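Local coordinates for inorganic pyrophosphatase (Ehrlichia chaffeensis, PDB 3LO0), which probably catalyses the magnesium-dependent hydrolysis of inorganic pyrophosphate to two phosphate ions, working as a homohexamer, at residues N141-D144 and Y145-P149. Numbering follows the deposited sequence.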
ATOM      1  N   ASN A 141       3.048  19.438 -21.644  1.00 35.57           N
ATOM      2  CA  ASN A 141       2.915  20.888 -21.483  1.00 37.52           C
ATOM      3  C   ASN A 141       3.859  21.517 -20.459  1.00 36.43           C
ATOM      4  O   ASN A 141       3.850  22.739 -20.275  1.00 37.42           O
ATOM      5  CB  ASN A 141       1.453  21.262 -21.135  1.00 38.92           C
ATOM      6  CG  ASN A 141       1.088  20.953 -19.681  1.00 41.84           C
ATOM      7  OD1 ASN A 141       1.883  20.365 -18.928  1.00 47.23           O
ATOM      8  ND2 ASN A 141      -0.127  21.329 -19.284  1.00 45.80           N
ATOM      9  N   ILE A 142       4.661  20.700 -19.786  1.00 34.62           N
ATOM     10  CA  ILE A 142       5.670  21.217 -18.871  1.00 33.25           C
ATOM     11  C   ILE A 142       6.972  21.327 -19.676  1.00 33.06           C
ATOM     12  O   ILE A 142       7.618  20.320 -19.975  1.00 32.31           O
ATOM     13  CB  ILE A 142       5.834  20.316 -17.629  1.00 31.68           C
ATOM     14  CG1 ILE A 142       4.490  20.072 -16.936  1.00 31.36           C
ATOM     15  CG2 ILE A 142       6.768  20.949 -16.586  1.00 32.63           C
ATOM     16  CD1 ILE A 142       3.845  21.346 -16.367  1.00 28.03           C
ATOM     17  N   LYS A 143       7.333  22.550 -20.055  1.00 33.86           N
ATOM     18  CA  LYS A 143       8.571  22.808 -20.814  1.00 34.76           C
ATOM     19  C   LYS A 143       9.644  23.488 -19.960  1.00 33.58           C
ATOM     20  O   LYS A 143      10.827  23.532 -20.338  1.00 32.87           O
ATOM     21  CB  LYS A 143       8.268  23.690 -22.047  1.00 36.02           C
ATOM     22  CG  LYS A 143       7.202  23.119 -23.013  1.00 39.93           C
ATOM     23  CD  LYS A 143       7.542  21.697 -23.431  1.00 42.58           C
ATOM     24  CE  LYS A 143       6.857  21.270 -24.741  1.00 45.24           C
ATOM     25  NZ  LYS A 143       6.980  19.769 -24.942  1.00 46.38           N
ATOM     26  N   ASP A 144       9.217  24.033 -18.825  1.00 32.98           N
ATOM     27  CA  ASP A 144      10.087  24.754 -17.915  1.00 33.11           C
ATOM     28  C   ASP A 144       9.498  24.564 -16.531  1.00 32.29           C
ATOM     29  O   ASP A 144       8.313  24.261 -16.390  1.00 31.90           O
ATOM     30  CB  ASP A 144      10.174  26.245 -18.299  1.00 34.79           C
ATOM     31  CG  ASP A 144      11.184  27.029 -17.450  1.00 36.47           C
ATOM     32  OD1 ASP A 144      12.381  26.676 -17.409  1.00 36.08           O
ATOM     33  OD2 ASP A 144      10.763  28.013 -16.798  1.00 43.76           O
ATOM     34  N   TYR A 145      10.331  24.694 -15.507  1.00 31.59           N
ATOM     35  CA  TYR A 145       9.889  24.400 -14.150  1.00 31.28           C
ATOM     36  C   TYR A 145       8.678  25.274 -13.763  1.00 31.78           C
ATOM     37  O   TYR A 145       7.779  24.800 -13.074  1.00 30.84           O
ATOM     38  CB  TYR A 145      11.036  24.604 -13.149  1.00 30.98           C
ATOM     39  CG  TYR A 145      11.350  26.039 -12.929  1.00 31.71           C
ATOM     40  CD1 TYR A 145      10.685  26.757 -11.951  1.00 31.66           C
ATOM     41  CD2 TYR A 145      12.297  26.703 -13.718  1.00 31.34           C
ATOM     42  CE1 TYR A 145      10.926  28.100 -11.754  1.00 33.42           C
ATOM     43  CE2 TYR A 145      12.544  28.062 -13.545  1.00 34.62           C
ATOM     44  CZ  TYR A 145      11.862  28.756 -12.547  1.00 36.06           C
ATOM     45  OH  TYR A 145      12.096  30.104 -12.357  1.00 37.37           O
ATOM     46  N   SER A 146       8.663  26.521 -14.228  1.00 32.79           N
ATOM     47  CA  SER A 146       7.601  27.478 -13.895  1.00 34.44           C
ATOM     48  C   SER A 146       6.221  27.086 -14.474  1.00 35.55           C
ATOM     49  O   SER A 146       5.184  27.655 -14.073  1.00 37.07           O
ATOM     50  CB  SER A 146       8.006  28.902 -14.320  1.00 35.42           C
ATOM     51  OG  SER A 146       8.486  28.938 -15.649  1.00 35.10           O
ATOM     52  N   ASP A 147       6.190  26.106 -15.384  1.00 34.99           N
ATOM     53  CA  ASP A 147       4.927  25.552 -15.866  1.00 35.14           C
ATOM     54  C   ASP A 147       4.227  24.673 -14.842  1.00 34.67           C
ATOM     55  O   ASP A 147       3.039  24.408 -15.012  1.00 35.73           O
ATOM     56  CB  ASP A 147       5.112  24.761 -17.168  1.00 35.12           C
ATOM     57  CG  ASP A 147       5.499  25.631 -18.339  1.00 35.70           C
ATOM     58  OD1 ASP A 147       5.076  26.812 -18.384  1.00 36.82           O
ATOM     59  OD2 ASP A 147       6.240  25.141 -19.221  1.00 34.11           O
ATOM     60  N   PHE A 148       4.937  24.186 -13.804  1.00 32.52           N
ATOM     61  CA  PHE A 148       4.285  23.568 -12.669  1.00 31.71           C
ATOM     62  C   PHE A 148       3.612  24.592 -11.731  1.00 31.83           C
ATOM     63  O   PHE A 148       4.090  25.711 -11.622  1.00 31.39           O
ATOM     64  CB  PHE A 148       5.266  22.791 -11.793  1.00 30.69           C
ATOM     65  CG  PHE A 148       5.615  21.430 -12.313  1.00 29.93           C
ATOM     66  CD1 PHE A 148       6.920  21.130 -12.689  1.00 26.50           C
ATOM     67  CD2 PHE A 148       4.643  20.449 -12.424  1.00 30.30           C
ATOM     68  CE1 PHE A 148       7.234  19.852 -13.150  1.00 27.25           C
ATOM     69  CE2 PHE A 148       4.955  19.186 -12.884  1.00 31.21           C
ATOM     70  CZ  PHE A 148       6.262  18.884 -13.236  1.00 28.48           C
ATOM     71  N   PRO A 149       2.570  24.169 -10.988  1.00 31.41           N
ATOM     72  CA  PRO A 149       2.018  25.006  -9.916  1.00 32.52           C
ATOM     73  C   PRO A 149       3.090  25.442  -8.909  1.00 32.75           C
ATOM     74  O   PRO A 149       3.907  24.626  -8.512  1.00 31.64           O
ATOM     75  CB  PRO A 149       1.014  24.064  -9.220  1.00 32.59           C
ATOM     76  CG  PRO A 149       0.630  23.058 -10.293  1.00 31.06           C
ATOM     77  CD  PRO A 149       1.889  22.862 -11.071  1.00 30.75           C
TER
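Asp147 reaches back with its carboxylate to the backbone of Lys143 and Asp144. Its OD2 takes a hydrogen bond from Lys143 N at 2.9 Å, fairly straight at 158°, on the lone pair that faces away from OD1. Asp144 N adds a weak bond to Asp147 OD2 at 3.2 Å. With CG anti to the carbonyl carbon (chi1 -67°), the carboxylate of Asp147 lies near the amides of Lys143 and Asp144. The main chain closes the turn: Asp147 N donates to Asp144 O at 3.0 Å. Ser146 OG donates to Asp144 OD2 at 2.7 Å, close to the carboxylate plane. The other oxygen, Asp144 OD1, accepts from Val180 N. Residues 145-147 form a short 3-10 turn in the loop that leads from strand 124-131 to helix 150-162, and Pro149 is the N-cap residue of that helix. Ile142 and Phe148, both buried, make the main apolar contact. Ile142 CG2 sits over one face of the Phe148 ring, 4.0 Å from its centroid, as a CH-pi contact. Ile142 CD1 rests 3.7 Å from Asp147 CB. Phe148 also packs on Leu128 and Val130 of strand 124-131, and on Tyr138 of a second subunit.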